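Virulent strain associated lipoprotein (Borreliella spielmanii A14S, PDB 6FZZ) is a PFam54-family outer surface lipoprotein of a Lyme disease spirochaete that may, as proposed for the related BBE31, bind glutathione and aid colonisation of the mammalian host. Local coordinates at residues K163-D168 and K184-E189; E106-T111 and K188-Q193. All blocks are in the same frame, centred on the assembly; numbering follows the deposited sequence.

Contact 1: K163-D168 and K184-E189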
ATOM      1  N   LYS A 163      -8.939   1.327  -7.675  1.00 32.24           N
ATOM      2  CA  LYS A 163      -9.267   1.149  -9.122  1.00 36.29           C
ATOM      3  C   LYS A 163     -10.736   1.354  -9.424  1.00 32.53           C
ATOM      4  O   LYS A 163     -11.079   2.057 -10.374  1.00 32.45           O
ATOM      5  CB  LYS A 163      -8.759  -0.183  -9.642  1.00 38.10           C
ATOM      6  CG  LYS A 163      -7.239  -0.278  -9.554  1.00 39.44           C
ATOM      7  CD  LYS A 163      -6.596   0.304 -10.791  1.00 45.02           C
ATOM      8  CE  LYS A 163      -7.009  -0.478 -12.037  1.00 42.31           C
ATOM      9  NZ  LYS A 163      -5.997  -0.298 -13.095  1.00 47.42           N
ATOM     10  N   GLN A 164     -11.616   0.810  -8.585  1.00 32.30           N
ATOM     11  CA  GLN A 164     -13.039   1.058  -8.733  1.00 35.62           C
ATOM     12  C   GLN A 164     -13.421   2.545  -8.562  1.00 34.46           C
ATOM     13  O   GLN A 164     -14.271   3.075  -9.275  1.00 32.49           O
ATOM     14  CB  GLN A 164     -13.809   0.207  -7.731  1.00 35.79           C
ATOM     15  CG  GLN A 164     -15.314   0.295  -7.835  1.00 42.08           C
ATOM     16  CD  GLN A 164     -15.811  -0.410  -9.107  1.00 48.62           C
ATOM     17  OE1 GLN A 164     -15.401  -1.537  -9.391  1.00 51.04           O
ATOM     18  NE2 GLN A 164     -16.650   0.258  -9.878  1.00 42.83           N
ATOM     19  N   LEU A 165     -12.817   3.225  -7.607  1.00 31.43           N
ATOM     20  CA  LEU A 165     -13.067   4.649  -7.485  1.00 26.43           C
ATOM     21  C   LEU A 165     -12.844   5.315  -8.806  1.00 27.89           C
ATOM     22  O   LEU A 165     -13.644   6.191  -9.222  1.00 27.05           O
ATOM     23  CB  LEU A 165     -12.170   5.289  -6.421  1.00 26.27           C
ATOM     24  CG  LEU A 165     -12.296   6.821  -6.291  1.00 27.91           C
ATOM     25  CD1 LEU A 165     -13.703   7.264  -5.942  1.00 27.60           C
ATOM     26  CD2 LEU A 165     -11.252   7.379  -5.289  1.00 26.59           C
ATOM     27  N   LEU A 166     -11.726   5.013  -9.450  1.00 28.14           N
ATOM     28  CA  LEU A 166     -11.449   5.676 -10.756  1.00 32.13           C
ATOM     29  C   LEU A 166     -12.567   5.389 -11.783  1.00 32.59           C
ATOM     30  O   LEU A 166     -12.969   6.269 -12.523  1.00 31.42           O
ATOM     31  CB  LEU A 166     -10.133   5.219 -11.362  1.00 33.53           C
ATOM     32  CG  LEU A 166      -8.903   5.620 -10.570  1.00 33.46           C
ATOM     33  CD1 LEU A 166      -7.728   4.962 -11.259  1.00 38.53           C
ATOM     34  CD2 LEU A 166      -8.783   7.126 -10.577  1.00 32.11           C
ATOM     35  N   LEU A 167     -13.117   4.191 -11.758  1.00 35.60           N
ATOM     36  CA  LEU A 167     -14.209   3.857 -12.718  1.00 38.14           C
ATOM     37  C   LEU A 167     -15.501   4.546 -12.335  1.00 35.46           C
ATOM     38  O   LEU A 167     -16.194   5.088 -13.203  1.00 37.76           O
ATOM     39  CB  LEU A 167     -14.430   2.345 -12.771  1.00 41.11           C
ATOM     40  CG  LEU A 167     -13.212   1.467 -13.151  1.00 46.09           C
ATOM     41  CD1 LEU A 167     -13.617   0.006 -13.369  1.00 46.78           C
ATOM     42  CD2 LEU A 167     -12.491   1.959 -14.383  1.00 47.45           C
ATOM     43  N   ASP A 168     -15.831   4.521 -11.034  1.00 31.78           N
ATOM     44  CA  ASP A 168     -17.047   5.159 -10.527  1.00 33.15           C
ATOM     45  C   ASP A 168     -17.090   6.616 -10.785  1.00 34.76           C
ATOM     46  O   ASP A 168     -18.181   7.199 -11.025  1.00 31.53           O
ATOM     47  CB  ASP A 168     -17.224   4.931  -9.032  1.00 33.80           C
ATOM     48  CG  ASP A 168     -17.603   3.485  -8.734  1.00 40.71           C
ATOM     49  OD1 ASP A 168     -17.988   2.821  -9.691  1.00 41.07           O
ATOM     50  OD2 ASP A 168     -17.499   3.010  -7.598  1.00 31.90           O
ATOM     51  N   LYS A 184     -17.310  13.477  -1.615  1.00 29.22           N
ATOM     52  CA  LYS A 184     -16.834  13.576  -0.268  1.00 32.37           C
ATOM     53  C   LYS A 184     -17.372  12.498   0.648  1.00 30.84           C
ATOM     54  O   LYS A 184     -16.598  11.827   1.379  1.00 30.28           O
ATOM     55  CB  LYS A 184     -17.234  14.936   0.290  1.00 38.61           C
ATOM     56  CG  LYS A 184     -16.877  15.144   1.757  1.00 41.43           C
ATOM     57  CD  LYS A 184     -15.375  15.226   1.942  1.00 36.19           C
ATOM     58  CE  LYS A 184     -14.951  16.445   2.743  1.00 36.50           C
ATOM     59  NZ  LYS A 184     -13.447  16.483   2.816  1.00 33.23           N
ATOM     60  N   LEU A 185     -18.687  12.323   0.667  1.00 30.52           N
ATOM     61  CA  LEU A 185     -19.273  11.211   1.438  1.00 32.43           C
ATOM     62  C   LEU A 185     -18.721   9.832   1.039  1.00 33.16           C
ATOM     63  O   LEU A 185     -18.394   9.004   1.897  1.00 31.15           O
ATOM     64  CB  LEU A 185     -20.799  11.162   1.272  1.00 36.00           C
ATOM     65  CG  LEU A 185     -21.546  12.170   2.114  1.00 43.12           C
ATOM     66  CD1 LEU A 185     -22.968  12.416   1.582  1.00 46.04           C
ATOM     67  CD2 LEU A 185     -21.575  11.645   3.555  1.00 45.99           C
ATOM     68  N   HIS A 186     -18.652   9.578  -0.264  1.00 30.11           N
ATOM     69  CA  HIS A 186     -18.117   8.319  -0.771  1.00 30.43           C
ATOM     70  C   HIS A 186     -16.629   8.157  -0.403  1.00 27.76           C
ATOM     71  O   HIS A 186     -16.195   7.095   0.027  1.00 26.22           O
ATOM     72  CB  HIS A 186     -18.330   8.307  -2.295  1.00 31.66           C
ATOM     73  CG  HIS A 186     -17.814   7.079  -2.971  1.00 32.36           C
ATOM     74  ND1 HIS A 186     -18.381   5.831  -2.790  1.00 41.35           N
ATOM     75  CD2 HIS A 186     -16.814   6.905  -3.857  1.00 32.59           C
ATOM     76  CE1 HIS A 186     -17.744   4.945  -3.540  1.00 39.57           C
ATOM     77  NE2 HIS A 186     -16.778   5.571  -4.182  1.00 32.51           N
ATOM     78  N   VAL A 187     -15.835   9.192  -0.593  1.00 26.35           N
ATOM     79  CA  VAL A 187     -14.413   9.105  -0.224  1.00 24.87           C
ATOM     80  C   VAL A 187     -14.218   8.846   1.300  1.00 28.72           C
ATOM     81  O   VAL A 187     -13.268   8.110   1.709  1.00 26.40           O
ATOM     82  CB  VAL A 187     -13.624  10.284  -0.776  1.00 25.02           C
ATOM     83  CG1 VAL A 187     -12.188  10.333  -0.248  1.00 23.99           C
ATOM     84  CG2 VAL A 187     -13.550  10.135  -2.296  1.00 26.35           C
ATOM     85  N   LYS A 188     -15.112   9.400   2.130  1.00 29.95           N
ATOM     86  CA  LYS A 188     -15.117   9.100   3.575  1.00 35.11           C
ATOM     87  C   LYS A 188     -15.302   7.659   3.912  1.00 31.26           C
ATOM     88  O   LYS A 188     -14.645   7.173   4.854  1.00 35.01           O
ATOM     89  CB  LYS A 188     -16.240   9.826   4.298  1.00 37.47           C
ATOM     90  CG  LYS A 188     -15.936  11.244   4.518  1.00 37.29           C
ATOM     91  CD  LYS A 188     -14.889  11.403   5.577  1.00 36.90           C
ATOM     92  CE  LYS A 188     -14.996  12.779   6.226  1.00 32.55           C
ATOM     93  NZ  LYS A 188     -13.656  13.311   6.506  1.00 28.38           N
ATOM     94  N   GLU A 189     -16.254   7.021   3.225  1.00 31.66           N
ATOM     95  CA  GLU A 189     -16.506   5.580   3.338  1.00 35.32           C
ATOM     96  C   GLU A 189     -15.277   4.763   2.922  1.00 36.47           C
ATOM     97  O   GLU A 189     -15.033   3.700   3.485  1.00 33.01           O
ATOM     98  CB  GLU A 189     -17.643   5.090   2.429  1.00 38.95           C
ATOM     99  CG  GLU A 189     -19.071   5.173   2.913  1.00 49.56           C
ATOM    100  CD  GLU A 189     -19.240   4.815   4.384  1.00 55.29           C
ATOM    101  OE1 GLU A 189     -18.688   3.786   4.844  1.00 56.99           O
ATOM    102  OE2 GLU A 189     -19.933   5.595   5.066  1.00 49.18           O
TER
HETATM  103  O   HOH W   1     -15.808   3.777  -5.794  1.00 31.98           O
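Two consecutive helices of the C-terminal, all-helical Bbcrasp-1-type part of this lipoprotein, 138-170 and 180-209, meet where Leu165 and Asp168 face His186. The backbones stay well apart, with 8.6 Å between Leu165 CA and Val187 CA, and the gap is filled by Leu165 and His186 and spanned by one water. The leucine and histidine side chains run alongside one another in opposite senses. A CG anti to the backbone N (chi1 176°) carries the Leu165 isobutyl group to the imidazole, where CD1 comes up to the rim of the ring, level with it, 3.8 Å from His186 CD2. The same edge carries a polar contact, because a water sits in the ring plane 2.6 Å from His186 NE2. That water donates to the carboxylate of Asp168, at 2.6 Å from OD2, so histidine and aspartate are joined without touching: Asp168 OD2 and His186 NE2 remain 4.3 Å apart. An OD2-water-NE2 angle of about 113° is close to tetrahedral, as suits a water serving both groups. The other carboxylate oxygen is held within its own helix, one turn back, where Gln164 NE2 donates to Asp168 OD1 over 2.9 Å. The acceptor lies in the amide plane of Gln164, yet the bond reaches OD1 from above the carboxylate plane. Asn173, just beyond the helix, also bonds OD1, and these partners together should restrict the turning of the carboxylate. The nearby carboxylate, though joined only through water, may somewhat favour a protonated imidazole. Helix 89-102 packs beside both partners: Leu166 rests on Glu91, Arg94 and Ile98, while Val187 touches Ala102. Salt bridges from Lys163 to Glu91 and from Lys184 to Glu104 further tie the two helices to helix 89-102 and the short link leading into helix 105-126.

Contact 2: E106-T111 and K188-Q193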
ATOM      1  N   GLU A 106      -4.841  13.624   3.274  1.00 20.95           N
ATOM      2  CA  GLU A 106      -4.223  13.051   4.475  1.00 22.59           C
ATOM      3  C   GLU A 106      -4.739  11.721   4.885  1.00 21.69           C
ATOM      4  O   GLU A 106      -3.950  10.789   5.114  1.00 22.54           O
ATOM      5  CB  GLU A 106      -4.328  14.030   5.658  1.00 25.27           C
ATOM      6  CG  GLU A 106      -3.422  15.225   5.463  1.00 30.79           C
ATOM      7  CD  GLU A 106      -3.471  16.186   6.671  1.00 39.15           C
ATOM      8  OE1 GLU A 106      -4.196  15.894   7.675  1.00 38.34           O
ATOM      9  OE2 GLU A 106      -2.760  17.213   6.616  1.00 39.03           O
ATOM     10  N   ASP A 107      -6.053  11.572   4.962  1.00 19.96           N
ATOM     11  CA  ASP A 107      -6.633  10.364   5.531  1.00 19.91           C
ATOM     12  C   ASP A 107      -6.514   9.214   4.507  1.00 24.00           C
ATOM     13  O   ASP A 107      -6.333   8.079   4.901  1.00 23.05           O
ATOM     14  CB  ASP A 107      -8.123  10.569   5.908  1.00 21.86           C
ATOM     15  CG  ASP A 107      -8.290  11.268   7.276  1.00 27.55           C
ATOM     16  OD1 ASP A 107      -7.294  11.760   7.800  1.00 30.34           O
ATOM     17  OD2 ASP A 107      -9.394  11.349   7.832  1.00 30.29           O
ATOM     18  N   ILE A 108      -6.695   9.501   3.218  1.00 18.99           N
ATOM     19  CA  ILE A 108      -6.533   8.451   2.186  1.00 20.29           C
ATOM     20  C   ILE A 108      -5.055   8.020   2.089  1.00 20.04           C
ATOM     21  O   ILE A 108      -4.757   6.790   2.071  1.00 21.50           O
ATOM     22  CB  ILE A 108      -6.997   8.979   0.785  1.00 22.22           C
ATOM     23  CG1 ILE A 108      -8.493   9.092   0.733  1.00 20.70           C
ATOM     24  CG2 ILE A 108      -6.482   8.104  -0.352  1.00 21.46           C
ATOM     25  CD1 ILE A 108      -9.249   7.758   0.612  1.00 21.57           C
ATOM     26  N   PHE A 109      -4.141   8.994   1.954  1.00 18.27           N
ATOM     27  CA  PHE A 109      -2.748   8.661   1.668  1.00 18.96           C
ATOM     28  C   PHE A 109      -2.062   8.118   2.919  1.00 20.05           C
ATOM     29  O   PHE A 109      -1.402   7.069   2.864  1.00 18.74           O
ATOM     30  CB  PHE A 109      -1.959   9.822   1.028  1.00 20.54           C
ATOM     31  CG  PHE A 109      -2.213   9.959  -0.460  1.00 21.29           C
ATOM     32  CD1 PHE A 109      -3.327  10.660  -0.934  1.00 23.35           C
ATOM     33  CD2 PHE A 109      -1.341   9.391  -1.369  1.00 23.07           C
ATOM     34  CE1 PHE A 109      -3.563  10.767  -2.295  1.00 23.87           C
ATOM     35  CE2 PHE A 109      -1.571   9.524  -2.732  1.00 23.83           C
ATOM     36  CZ  PHE A 109      -2.695  10.174  -3.178  1.00 22.10           C
ATOM     37  N   ASN A 110      -2.251   8.750   4.063  1.00 21.13           N
ATOM     38  CA  ASN A 110      -1.536   8.252   5.252  1.00 23.46           C
ATOM     39  C   ASN A 110      -1.972   6.824   5.637  1.00 22.20           C
ATOM     40  O   ASN A 110      -1.153   5.991   6.106  1.00 21.16           O
ATOM     41  CB  ASN A 110      -1.704   9.205   6.455  1.00 22.64           C
ATOM     42  CG  ASN A 110      -0.940  10.516   6.298  1.00 28.78           C
ATOM     43  OD1 ASN A 110       0.012  10.669   5.508  1.00 26.72           O
ATOM     44  ND2 ASN A 110      -1.328  11.496   7.135  1.00 27.52           N
ATOM     45  N   THR A 111      -3.259   6.568   5.483  1.00 21.97           N
ATOM     46  CA  THR A 111      -3.820   5.290   5.852  1.00 25.37           C
ATOM     47  C   THR A 111      -3.289   4.202   4.910  1.00 22.75           C
ATOM     48  O   THR A 111      -2.855   3.154   5.396  1.00 19.85           O
ATOM     49  CB  THR A 111      -5.384   5.300   5.940  1.00 25.42           C
ATOM     50  OG1 THR A 111      -5.817   6.302   6.833  1.00 24.93           O
ATOM     51  CG2 THR A 111      -5.891   3.998   6.510  1.00 28.38           C
ATOM     52  N   LYS A 188     -15.112   9.400   2.130  1.00 29.95           N
ATOM     53  CA  LYS A 188     -15.117   9.100   3.575  1.00 35.11           C
ATOM     54  C   LYS A 188     -15.302   7.659   3.912  1.00 31.26           C
ATOM     55  O   LYS A 188     -14.645   7.173   4.854  1.00 35.01           O
ATOM     56  CB  LYS A 188     -16.240   9.826   4.298  1.00 37.47           C
ATOM     57  CG  LYS A 188     -15.936  11.244   4.518  1.00 37.29           C
ATOM     58  CD  LYS A 188     -14.889  11.403   5.577  1.00 36.90           C
ATOM     59  CE  LYS A 188     -14.996  12.779   6.226  1.00 32.55           C
ATOM     60  NZ  LYS A 188     -13.656  13.311   6.506  1.00 28.38           N
ATOM     61  N   GLU A 189     -16.254   7.021   3.225  1.00 31.66           N
ATOM     62  CA  GLU A 189     -16.506   5.580   3.338  1.00 35.32           C
ATOM     63  C   GLU A 189     -15.277   4.763   2.922  1.00 36.47           C
ATOM     64  O   GLU A 189     -15.033   3.700   3.485  1.00 33.01           O
ATOM     65  CB  GLU A 189     -17.643   5.090   2.429  1.00 38.95           C
ATOM     66  CG  GLU A 189     -19.071   5.173   2.913  1.00 49.56           C
ATOM     67  CD  GLU A 189     -19.240   4.815   4.384  1.00 55.29           C
ATOM     68  OE1 GLU A 189     -18.688   3.786   4.844  1.00 56.99           O
ATOM     69  OE2 GLU A 189     -19.933   5.595   5.066  1.00 49.18           O
ATOM     70  N   ILE A 190     -14.571   5.208   1.872  1.00 29.52           N
ATOM     71  CA  ILE A 190     -13.307   4.546   1.495  1.00 26.43           C
ATOM     72  C   ILE A 190     -12.282   4.676   2.619  1.00 28.32           C
ATOM     73  O   ILE A 190     -11.602   3.664   2.964  1.00 25.30           O
ATOM     74  CB  ILE A 190     -12.802   5.052   0.143  1.00 25.49           C
ATOM     75  CG1 ILE A 190     -13.795   4.652  -0.930  1.00 25.33           C
ATOM     76  CG2 ILE A 190     -11.444   4.483  -0.197  1.00 25.48           C
ATOM     77  CD1 ILE A 190     -13.497   5.222  -2.308  1.00 26.23           C
ATOM     78  N   VAL A 191     -12.198   5.869   3.230  1.00 24.47           N
ATOM     79  CA  VAL A 191     -11.273   6.086   4.325  1.00 27.87           C
ATOM     80  C   VAL A 191     -11.575   5.085   5.437  1.00 29.19           C
ATOM     81  O   VAL A 191     -10.695   4.400   5.921  1.00 30.67           O
ATOM     82  CB  VAL A 191     -11.275   7.537   4.845  1.00 27.65           C
ATOM     83  CG1 VAL A 191     -10.486   7.674   6.146  1.00 29.49           C
ATOM     84  CG2 VAL A 191     -10.643   8.415   3.832  1.00 26.86           C
ATOM     85  N   LYS A 192     -12.838   4.955   5.777  1.00 32.59           N
ATOM     86  CA  LYS A 192     -13.272   3.934   6.737  1.00 36.48           C
ATOM     87  C   LYS A 192     -12.831   2.492   6.398  1.00 36.86           C
ATOM     88  O   LYS A 192     -12.258   1.816   7.236  1.00 33.59           O
ATOM     89  CB  LYS A 192     -14.791   3.984   6.923  1.00 37.98           C
ATOM     90  CG  LYS A 192     -15.214   3.626   8.348  1.00 44.92           C
ATOM     91  CD  LYS A 192     -14.406   4.312   9.442  1.00 48.57           C
ATOM     92  CE  LYS A 192     -14.813   3.843  10.842  1.00 51.69           C
ATOM     93  NZ  LYS A 192     -14.389   2.435  11.148  1.00 53.45           N
ATOM     94  N   GLN A 193     -13.087   2.043   5.177  1.00 35.64           N
ATOM     95  CA  GLN A 193     -12.597   0.780   4.708  1.00 42.03           C
ATOM     96  C   GLN A 193     -11.058   0.624   4.710  1.00 35.86           C
ATOM     97  O   GLN A 193     -10.568  -0.442   5.100  1.00 33.30           O
ATOM     98  CB  GLN A 193     -13.176   0.468   3.341  1.00 47.97           C
ATOM     99  CG  GLN A 193     -14.653   0.125   3.382  1.00 58.82           C
ATOM    100  CD  GLN A 193     -14.940  -1.224   4.066  1.00 69.73           C
ATOM    101  OE1 GLN A 193     -14.491  -1.486   5.193  1.00 83.00           O
ATOM    102  NE2 GLN A 193     -15.720  -2.079   3.393  1.00 72.52           N
TER
HETATM  103  O   HOH W   2     -11.934  11.336   7.114  1.00 35.98           O
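Val191 of helix 180-209 sets its two methyl groups against neighbouring residues of helix 105-126, CG1 meeting Asp107 and CG2 meeting Ile108. The short helical segments run in nearly the same direction, 25° apart, with their axes 9.5 Å from each other at closest approach. The tight part is aliphatic. Ile108 extends CD1 to within 3.6 Å of Val191 CG2, and the same methyl touches Ile190 CG2 at 4.0 Å, so the tip of one isoleucine is shared by two successive residues of the opposite helix. Phe95 and Ile99 of helix 89-102 also pack on Ile108, placing this part in the protein interior. On the next turn, the buried hydroxyl of Thr111 is satisfied within its own helix, OG1 donating to the carbonyl O of Asp107 in the carbonyl plane.

Toward solvent the contact becomes polar and less direct. Val191 CG1 still packs on Asp107 CB at 3.7 Å, but with CG beside the backbone N (chi1 -82°) the carboxylate reaches a water, which donates to Asp107 OD2 and accepts from Lys188 NZ at 2.7 Å. Lysine and aspartate are thus linked through water and make no direct salt bridge. Lys188 NZ does form one with Glu104. Cohesion here therefore comes mainly from branched aliphatic packing, with the opposite charges at the surface probably adding a modest, solvent-screened attraction.

Overall arrangement
Contacts 1 and 2 share helix 180-209, which packs through successive turns against helix 138-170 and then against helix 105-126. Their centres are 10 Å apart, and apolar groups join them: Val187 CG1 lies 4.0 Å from Ile108 CD1, and Leu165 CD1 lies 4.2 Å from Ile190 CD1. Both lie on the same side of the chain's centre, contact 1 about 17 Å from it and contact 2 about 12 Å, measured centre to centre. Each combines a methyl contact, on an imidazole edge in contact 1 and on aliphatic groups in contact 2, with a water-bridged polar pair. Near contact 2, Asn110 ND2 hydrogen-bonds a tetraethylene glycol, probably from the crystallisation liquor, which identifies no glutathione site.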